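Local coordinates for protein restriction endonuclease THAI (Thermoplasma acidophilum, PDB 3NDH) that binds its DNA target as a restriction endonuclease and, as a member of the PD-(D/E)XK class, probably cleaves it with the help of metal ions, at residues Ser60-Ile65 with Ile101-Gly106; Asp135-His140 with Gly147-Ile152. All blocks are in the same frame, centred on the assembly; numbering follows the deposited sequence.

Contact 1. Residues Ser60-Ile65 with Ile101-Gly106. With NA (sodium ion), chain E; nucleotides of chain C.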
loop_
_atom_site.group_PDB
_atom_site.type_symbol
_atom_site.label_atom_id
_atom_site.label_comp_id
_atom_site.label_asym_id
_atom_site.label_seq_id
_atom_site.Cartn_x
_atom_site.Cartn_y
_atom_site.Cartn_z
ATOM N N SER A 60 1.970 -5.988 -0.963
ATOM C CA SER A 60 3.067 -5.578 -1.819
ATOM C C SER A 60 4.397 -6.070 -1.257
ATOM O O SER A 60 5.297 -6.492 -1.984
ATOM C CB SER A 60 3.022 -4.050 -1.954
ATOM O OG SER A 60 1.739 -3.583 -2.401
ATOM N N LEU A 61 4.513 -6.073 0.068
ATOM C CA LEU A 61 5.700 -6.581 0.709
ATOM C C LEU A 61 5.779 -8.124 0.692
ATOM O O LEU A 61 6.826 -8.708 0.449
ATOM C CB LEU A 61 5.771 -6.000 2.127
ATOM C CG LEU A 61 7.072 -6.155 2.906
ATOM C CD1 LEU A 61 8.312 -5.765 2.082
ATOM C CD2 LEU A 61 7.008 -5.340 4.200
ATOM N N ARG A 62 4.654 -8.801 0.942
ATOM C CA ARG A 62 4.607 -10.261 0.810
ATOM C C ARG A 62 5.009 -10.681 -0.594
ATOM O O ARG A 62 5.683 -11.671 -0.776
ATOM C CB ARG A 62 3.177 -10.732 1.067
ATOM C CG ARG A 62 2.718 -10.615 2.499
ATOM C CD ARG A 62 1.242 -10.948 2.536
ATOM N NE ARG A 62 0.635 -10.784 3.839
ATOM C CZ ARG A 62 -0.672 -10.622 4.029
ATOM N NH1 ARG A 62 -1.488 -10.595 3.001
ATOM N NH2 ARG A 62 -1.146 -10.474 5.255
ATOM N N GLU A 63 4.594 -9.917 -1.598
ATOM C CA GLU A 63 4.947 -10.214 -2.992
ATOM C C GLU A 63 6.457 -10.198 -3.174
ATOM O O GLU A 63 7.006 -11.091 -3.823
ATOM C CB GLU A 63 4.311 -9.188 -3.912
ATOM C CG GLU A 63 4.566 -9.397 -5.399
ATOM C CD GLU A 63 4.388 -8.087 -6.115
ATOM O OE1 GLU A 63 3.289 -7.459 -6.019
ATOM O OE2 GLU A 63 5.379 -7.638 -6.742
ATOM N N ARG A 64 7.137 -9.218 -2.576
ATOM C CA ARG A 64 8.600 -9.179 -2.631
ATOM C C ARG A 64 9.229 -10.454 -2.092
ATOM O O ARG A 64 10.199 -10.962 -2.632
ATOM C CB ARG A 64 9.156 -7.986 -1.849
ATOM C CG ARG A 64 8.952 -6.676 -2.508
ATOM C CD ARG A 64 9.925 -5.638 -1.959
ATOM N NE ARG A 64 9.431 -4.317 -2.243
ATOM C CZ ARG A 64 9.343 -3.342 -1.351
ATOM N NH1 ARG A 64 9.782 -3.513 -0.108
ATOM N NH2 ARG A 64 8.853 -2.182 -1.725
ATOM N N ILE A 65 8.663 -10.954 -0.995
ATOM C CA ILE A 65 9.146 -12.164 -0.348
ATOM C C ILE A 65 8.992 -13.365 -1.285
ATOM O O ILE A 65 9.893 -14.215 -1.400
ATOM C CB ILE A 65 8.429 -12.408 0.998
ATOM C CG1 ILE A 65 8.884 -11.349 2.005
ATOM C CG2 ILE A 65 8.705 -13.800 1.538
ATOM C CD1 ILE A 65 7.977 -11.131 3.231
ATOM N N ILE A 101 0.919 -13.017 -8.288
ATOM C CA ILE A 101 1.003 -13.419 -6.897
ATOM C C ILE A 101 -0.149 -12.794 -6.120
ATOM O O ILE A 101 -0.451 -11.592 -6.283
ATOM C CB ILE A 101 2.350 -12.945 -6.293
ATOM C CG1 ILE A 101 3.508 -13.663 -6.968
ATOM C CG2 ILE A 101 2.393 -13.176 -4.793
ATOM C CD1 ILE A 101 4.864 -12.980 -6.791
ATOM N N LYS A 102 -0.833 -13.604 -5.314
ATOM C CA LYS A 102 -1.910 -13.092 -4.471
ATOM C C LYS A 102 -1.820 -13.679 -3.086
ATOM O O LYS A 102 -1.445 -14.836 -2.906
ATOM C CB LYS A 102 -3.288 -13.350 -5.080
ATOM C CG LYS A 102 -3.464 -12.563 -6.386
ATOM C CD LYS A 102 -4.834 -12.575 -6.941
ATOM C CE LYS A 102 -4.913 -11.665 -8.162
ATOM N NZ LYS A 102 -4.885 -10.181 -7.903
ATOM N N THR A 103 -2.121 -12.847 -2.092
ATOM C CA THR A 103 -2.092 -13.272 -0.715
ATOM C C THR A 103 -3.426 -12.924 -0.060
ATOM O O THR A 103 -4.075 -11.917 -0.388
ATOM C CB THR A 103 -0.900 -12.628 0.041
ATOM O OG1 THR A 103 -1.128 -11.222 0.239
ATOM C CG2 THR A 103 0.428 -12.891 -0.707
ATOM N N ILE A 104 -3.841 -13.783 0.873
ATOM C CA ILE A 104 -5.153 -13.652 1.484
ATOM C C ILE A 104 -5.152 -14.354 2.834
ATOM O O ILE A 104 -4.615 -15.474 2.951
ATOM C CB ILE A 104 -6.252 -14.203 0.530
ATOM C CG1 ILE A 104 -7.659 -13.900 1.041
ATOM C CG2 ILE A 104 -6.089 -15.694 0.304
ATOM C CD1 ILE A 104 -8.050 -12.469 0.853
ATOM N N THR A 105 -5.715 -13.682 3.831
ATOM C CA THR A 105 -5.828 -14.224 5.180
ATOM C C THR A 105 -7.255 -14.677 5.476
ATOM O O THR A 105 -8.224 -13.978 5.167
ATOM C CB THR A 105 -5.379 -13.192 6.213
ATOM O OG1 THR A 105 -4.038 -12.779 5.927
ATOM C CG2 THR A 105 -5.396 -13.793 7.605
ATOM N N GLY A 106 -7.380 -15.833 6.107
ATOM C CA GLY A 106 -8.696 -16.310 6.538
ATOM C C GLY A 106 -8.716 -17.801 6.668
ATOM O O GLY A 106 -7.803 -18.468 6.213
HETATM NA NA NA E . -0.609 -9.563 -7.145
ATOM P P DA C 9 -5.044 -10.137 3.789
ATOM O OP1 DA C 9 -3.780 -10.808 4.185
ATOM O OP2 DA C 9 -6.202 -10.965 3.329
ATOM O "O5'" DA C 9 -5.531 -9.218 5.001
ATOM C "C5'" DA C 9 -4.791 -8.043 5.364
ATOM C "C4'" DA C 9 -5.570 -7.181 6.339
ATOM O "O4'" DA C 9 -6.735 -6.608 5.698
ATOM C "C3'" DA C 9 -6.094 -7.878 7.593
ATOM O "O3'" DA C 9 -6.015 -6.974 8.705
ATOM C "C2'" DA C 9 -7.540 -8.180 7.225
ATOM C "C1'" DA C 9 -7.906 -6.930 6.445
ATOM N N9 DA C 9 -9.006 -7.088 5.492
ATOM C C8 DA C 9 -9.118 -8.049 4.518
ATOM N N7 DA C 9 -10.185 -7.919 3.765
ATOM C C5 DA C 9 -10.827 -6.806 4.286
ATOM C C6 DA C 9 -12.015 -6.137 3.923
ATOM N N6 DA C 9 -12.793 -6.499 2.898
ATOM N N1 DA C 9 -12.374 -5.062 4.654
ATOM C C2 DA C 9 -11.591 -4.685 5.672
ATOM N N3 DA C 9 -10.458 -5.227 6.110
ATOM C C4 DA C 9 -10.122 -6.293 5.364
ATOM P P DG C 8 -2.403 -8.962 -2.421
ATOM O OP1 DG C 8 -1.554 -10.173 -2.309
ATOM O OP2 DG C 8 -3.453 -8.891 -3.471
ATOM O "O5'" DG C 8 -3.099 -8.720 -1.004
ATOM C "C5'" DG C 8 -4.381 -8.089 -0.891
ATOM C "C4'" DG C 8 -4.729 -7.890 0.568
ATOM O "O4'" DG C 8 -5.780 -6.904 0.717
ATOM C "C3'" DG C 8 -5.207 -9.127 1.330
ATOM O "O3'" DG C 8 -4.690 -9.024 2.668
ATOM C "C2'" DG C 8 -6.720 -8.967 1.284
ATOM C "C1'" DG C 8 -6.849 -7.466 1.472
ATOM N N9 DG C 8 -8.089 -6.869 0.997
ATOM C C8 DG C 8 -8.814 -7.209 -0.122
ATOM N N7 DG C 8 -9.871 -6.465 -0.292
ATOM C C5 DG C 8 -9.848 -5.584 0.783
ATOM C C6 DG C 8 -10.740 -4.532 1.139
ATOM O O6 DG C 8 -11.777 -4.170 0.567
ATOM N N1 DG C 8 -10.323 -3.881 2.297
ATOM C C2 DG C 8 -9.199 -4.202 3.022
ATOM N N2 DG C 8 -8.955 -3.451 4.106
ATOM N N3 DG C 8 -8.377 -5.187 2.711
ATOM C C4 DG C 8 -8.756 -5.825 1.586
ATOM P P DC C 7 -1.632 -6.255 -7.572
ATOM O OP1 DC C 7 -0.681 -7.346 -7.809
ATOM O OP2 DC C 7 -3.042 -6.387 -8.037
ATOM O "O5'" DC C 7 -1.647 -5.933 -6.015
ATOM C "C5'" DC C 7 -0.478 -6.091 -5.226
ATOM C "C4'" DC C 7 -0.772 -5.676 -3.805
ATOM O "O4'" DC C 7 -1.227 -4.310 -3.809
ATOM C "C3'" DC C 7 -1.910 -6.438 -3.131
ATOM O "O3'" DC C 7 -1.412 -7.693 -2.606
ATOM C "C2'" DC C 7 -2.326 -5.460 -2.038
ATOM C "C1'" DC C 7 -1.930 -4.075 -2.594
ATOM N N1 DC C 7 -3.056 -3.165 -2.881
ATOM C C2 DC C 7 -3.375 -2.183 -1.939
ATOM O O2 DC C 7 -2.632 -2.029 -0.957
ATOM N N3 DC C 7 -4.472 -1.413 -2.123
ATOM C C4 DC C 7 -5.228 -1.581 -3.210
ATOM N N4 DC C 7 -6.337 -0.843 -3.318
ATOM C C5 DC C 7 -4.887 -2.524 -4.226
ATOM C C6 DC C 7 -3.799 -3.288 -4.026
HETATM O O HOH W 1 1.114 -9.053 -5.518
HETATM O O HOH W 2 -1.768 -10.239 -9.146
HETATM O O HOH W 3 -2.885 -8.985 -6.178
#

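Contact 2. Residues Asp135-His140 with Gly147-Ile152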
loop_
_atom_site.group_PDB
_atom_site.type_symbol
_atom_site.label_atom_id
_atom_site.label_comp_id
_atom_site.label_asym_id
_atom_site.label_seq_id
_atom_site.Cartn_x
_atom_site.Cartn_y
_atom_site.Cartn_z
ATOM N N ASP A 135 -0.229 -17.829 -14.832
ATOM C CA ASP A 135 0.065 -18.676 -13.667
ATOM C C ASP A 135 -0.059 -17.864 -12.395
ATOM O O ASP A 135 0.366 -16.713 -12.361
ATOM C CB ASP A 135 1.488 -19.245 -13.764
ATOM C CG ASP A 135 1.635 -20.314 -14.837
ATOM O OD1 ASP A 135 0.613 -20.909 -15.253
ATOM O OD2 ASP A 135 2.794 -20.546 -15.251
ATOM N N LEU A 136 -0.654 -18.476 -11.377
ATOM C CA LEU A 136 -0.945 -17.829 -10.109
ATOM C C LEU A 136 -0.232 -18.554 -8.973
ATOM O O LEU A 136 -0.284 -19.783 -8.875
ATOM C CB LEU A 136 -2.454 -17.853 -9.874
ATOM C CG LEU A 136 -3.024 -17.455 -8.517
ATOM C CD1 LEU A 136 -2.684 -16.010 -8.180
ATOM C CD2 LEU A 136 -4.533 -17.666 -8.508
ATOM N N ILE A 137 0.473 -17.779 -8.139
ATOM C CA ILE A 137 0.955 -18.237 -6.836
ATOM C C ILE A 137 0.065 -17.554 -5.794
ATOM O O ILE A 137 0.062 -16.331 -5.669
ATOM C CB ILE A 137 2.432 -17.906 -6.569
ATOM C CG1 ILE A 137 3.328 -18.624 -7.585
ATOM C CG2 ILE A 137 2.824 -18.317 -5.127
ATOM C CD1 ILE A 137 4.818 -18.211 -7.493
ATOM N N LEU A 138 -0.757 -18.359 -5.113
ATOM C CA LEU A 138 -1.694 -17.904 -4.106
ATOM C C LEU A 138 -1.227 -18.352 -2.731
ATOM O O LEU A 138 -1.059 -19.524 -2.504
ATOM C CB LEU A 138 -3.093 -18.470 -4.393
ATOM C CG LEU A 138 -4.184 -18.134 -3.371
ATOM C CD1 LEU A 138 -4.558 -16.688 -3.412
ATOM C CD2 LEU A 138 -5.415 -19.036 -3.594
ATOM N N VAL A 139 -1.028 -17.401 -1.822
ATOM C CA VAL A 139 -0.680 -17.739 -0.451
ATOM C C VAL A 139 -1.890 -17.542 0.444
ATOM O O VAL A 139 -2.405 -16.437 0.602
ATOM C CB VAL A 139 0.463 -16.871 0.086
ATOM C CG1 VAL A 139 0.953 -17.445 1.411
ATOM C CG2 VAL A 139 1.608 -16.769 -0.908
ATOM N N HIS A 140 -2.354 -18.660 0.993
ATOM C CA HIS A 140 -3.450 -18.670 1.941
ATOM C C HIS A 140 -2.877 -18.683 3.353
ATOM O O HIS A 140 -2.336 -19.672 3.804
ATOM C CB HIS A 140 -4.326 -19.883 1.683
ATOM C CG HIS A 140 -5.348 -20.126 2.734
ATOM N ND1 HIS A 140 -5.802 -21.388 3.048
ATOM C CD2 HIS A 140 -6.013 -19.272 3.539
ATOM C CE1 HIS A 140 -6.699 -21.298 4.013
ATOM N NE2 HIS A 140 -6.845 -20.026 4.332
ATOM N N GLY A 147 -2.704 -23.300 6.532
ATOM C CA GLY A 147 -2.983 -22.739 5.216
ATOM C C GLY A 147 -1.998 -23.342 4.226
ATOM O O GLY A 147 -1.625 -24.510 4.337
ATOM N N GLY A 148 -1.553 -22.548 3.262
ATOM C CA GLY A 148 -0.653 -23.091 2.245
ATOM C C GLY A 148 -0.338 -22.095 1.166
ATOM O O GLY A 148 -0.987 -21.049 1.059
ATOM N N VAL A 149 0.645 -22.471 0.361
ATOM C CA VAL A 149 0.943 -21.741 -0.849
ATOM C C VAL A 149 0.601 -22.639 -2.000
ATOM O O VAL A 149 0.924 -23.832 -1.983
ATOM C CB VAL A 149 2.391 -21.227 -0.912
ATOM C CG1 VAL A 149 3.391 -22.305 -0.761
ATOM C CG2 VAL A 149 2.639 -20.462 -2.215
ATOM N N TYR A 150 -0.056 -22.058 -2.996
ATOM C CA TYR A 150 -0.609 -22.797 -4.130
ATOM C C TYR A 150 -0.061 -22.271 -5.430
ATOM O O TYR A 150 0.005 -21.059 -5.637
ATOM C CB TYR A 150 -2.130 -22.640 -4.157
ATOM C CG TYR A 150 -2.830 -23.268 -2.986
ATOM C CD1 TYR A 150 -3.464 -24.492 -3.119
ATOM C CD2 TYR A 150 -2.849 -22.653 -1.739
ATOM C CE1 TYR A 150 -4.093 -25.093 -2.046
ATOM C CE2 TYR A 150 -3.470 -23.256 -0.661
ATOM C CZ TYR A 150 -4.102 -24.459 -0.829
ATOM O OH TYR A 150 -4.733 -25.057 0.243
ATOM N N TYR A 151 0.323 -23.206 -6.302
ATOM C CA TYR A 151 0.638 -22.925 -7.704
ATOM C C TYR A 151 -0.564 -23.381 -8.530
ATOM O O TYR A 151 -0.853 -24.566 -8.604
ATOM C CB TYR A 151 1.916 -23.658 -8.157
ATOM C CG TYR A 151 2.110 -23.783 -9.655
ATOM C CD1 TYR A 151 1.745 -22.762 -10.533
ATOM C CD2 TYR A 151 2.663 -24.936 -10.189
ATOM C CE1 TYR A 151 1.912 -22.906 -11.902
ATOM C CE2 TYR A 151 2.841 -25.083 -11.552
ATOM C CZ TYR A 151 2.457 -24.047 -12.392
ATOM O OH TYR A 151 2.626 -24.187 -13.768
ATOM N N ILE A 152 -1.267 -22.409 -9.099
ATOM C CA ILE A 152 -2.477 -22.649 -9.866
ATOM C C ILE A 152 -2.160 -22.281 -11.315
ATOM O O ILE A 152 -2.139 -21.103 -11.659
ATOM C CB ILE A 152 -3.656 -21.820 -9.312
ATOM C CG1 ILE A 152 -3.863 -22.106 -7.808
ATOM C CG2 ILE A 152 -4.911 -22.160 -10.088
ATOM C CD1 ILE A 152 -4.895 -21.251 -7.110
HETATM O O HOH W 4 1.363 -23.387 -16.373
HETATM O O HOH W 5 4.911 -22.424 -14.962
HETATM O O HOH W 6 -4.985 -23.823 2.534
#

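Contact 1. Residues Ser60-Ile65 with Ile101-Gly106
R62 and E63 on helix 60-65 meet T103 and I101 on strand 101-105, with the two axes 8.5 Å apart at closest and their directions 123° apart. The R62 chain runs extended from CG to NE, and NH1 gives a bond in the guanidinium plane to T103 OG1 (2.9 Å, 157°). T103 OG1 in turn donates a hydrogen bond to OP1 of DG8 of chain C. Both NH1 (2.6 Å) and NH2 of R62 grip OP1 of DA9 of chain C, a phosphate oxygen that also takes a bond from T105 OG1. An alanine in place of R62 would probably leave the DA9 phosphate without its two guanidinium bonds and T103 OG1 without this donor. At the next residue, the E63 and I101 side chains cross at about a right angle, E63 CG meeting I101 CD1 at 3.9 Å. E63 OE1 accepts from a sodium-bound water, while OE2 forms a salt bridge with R50 of the second subunit. I101 O binds the sodium (2.2 Å), whose shell D91, OP1 of DC7 of chain C and three waters complete. A strand offering a carbonyl to metal and N-H and hydroxyl groups to two consecutive phosphates, beside a helix arginine, is consistent with a PD-(D/E)XK active site.

Contact 2. Residues Asp135-His140 with Gly147-Ile152
L136, L138 and H140 pair with I152, Y150 and G148 as the hydrogen-bonded positions of two antiparallel strands whose axes come within 4.6 Å. Each pair exchanges two backbone bonds, six in all; the straightest runs from I152 N to L136 O (2.8 Å, 176°). Between them, at the non-hydrogen-bonded pairs I137-Y151 and V139-V149, CA-H...O contacts fill in, such as I137 CA to Y150 O (3.2 Å). G147 CA makes another with H140 O (3.4 Å), where a CB would collide with that oxygen.

Apolar contacts form on both faces of the pair. On the face with L136, L138 and I152, I152 CD1 reaches L136 CD2 (3.9 Å), the two side chains lying side by side, and also touches L138 CD2. On the face with I137, V139 and V149, V149 CG2, anti to the backbone N, packs on I137 CG2 at 3.6 Å and more loosely on V139 CG2.

Polar side chains meet mostly through water. D135 CG lies at the edge of the Y151 ring, near CE1, with carboxylate and ring planes 83° apart; two waters each donate to one D135 oxygen and to Y151 OH, a hydroxyl that also bonds D18, while D135 OD1 takes the N-H of D154. At the other end a single water in the plane of both rings joins H140 ND1 and Y150 OH, while H140 NE2 is hydrogen-bonded to G106 O.

Helix 186-194 packs against L138, Y150 and I152, and helix 19-25 against the opposite face. These strands make a beta hairpin within the mixed central sheet, flanked by helices on both faces as in the alpha/beta core of PD-(D/E)XK nucleases.

In the fold
Both contacts are buried and share one mixed sheet, in which strand 97-105 of contact 1 runs parallel to strand 135-141 of contact 2. They join directly: V139 N bonds K102 O, H140 NE2 bonds G106 O, and K102 CG packs on L136 CD1. Their chemistry differs with their place. Contact 1 sets a helix against a strand at the DNA and sodium, buries only 253 Å², and is largely polar, with the second subunit reaching E63. Contact 2 joins two strands, buries 572 Å² through a backbone ladder and aliphatic side chains, and touches no other protein chain. The hairpin thus continues the sheet directly beside the strand that meets phosphate and metal.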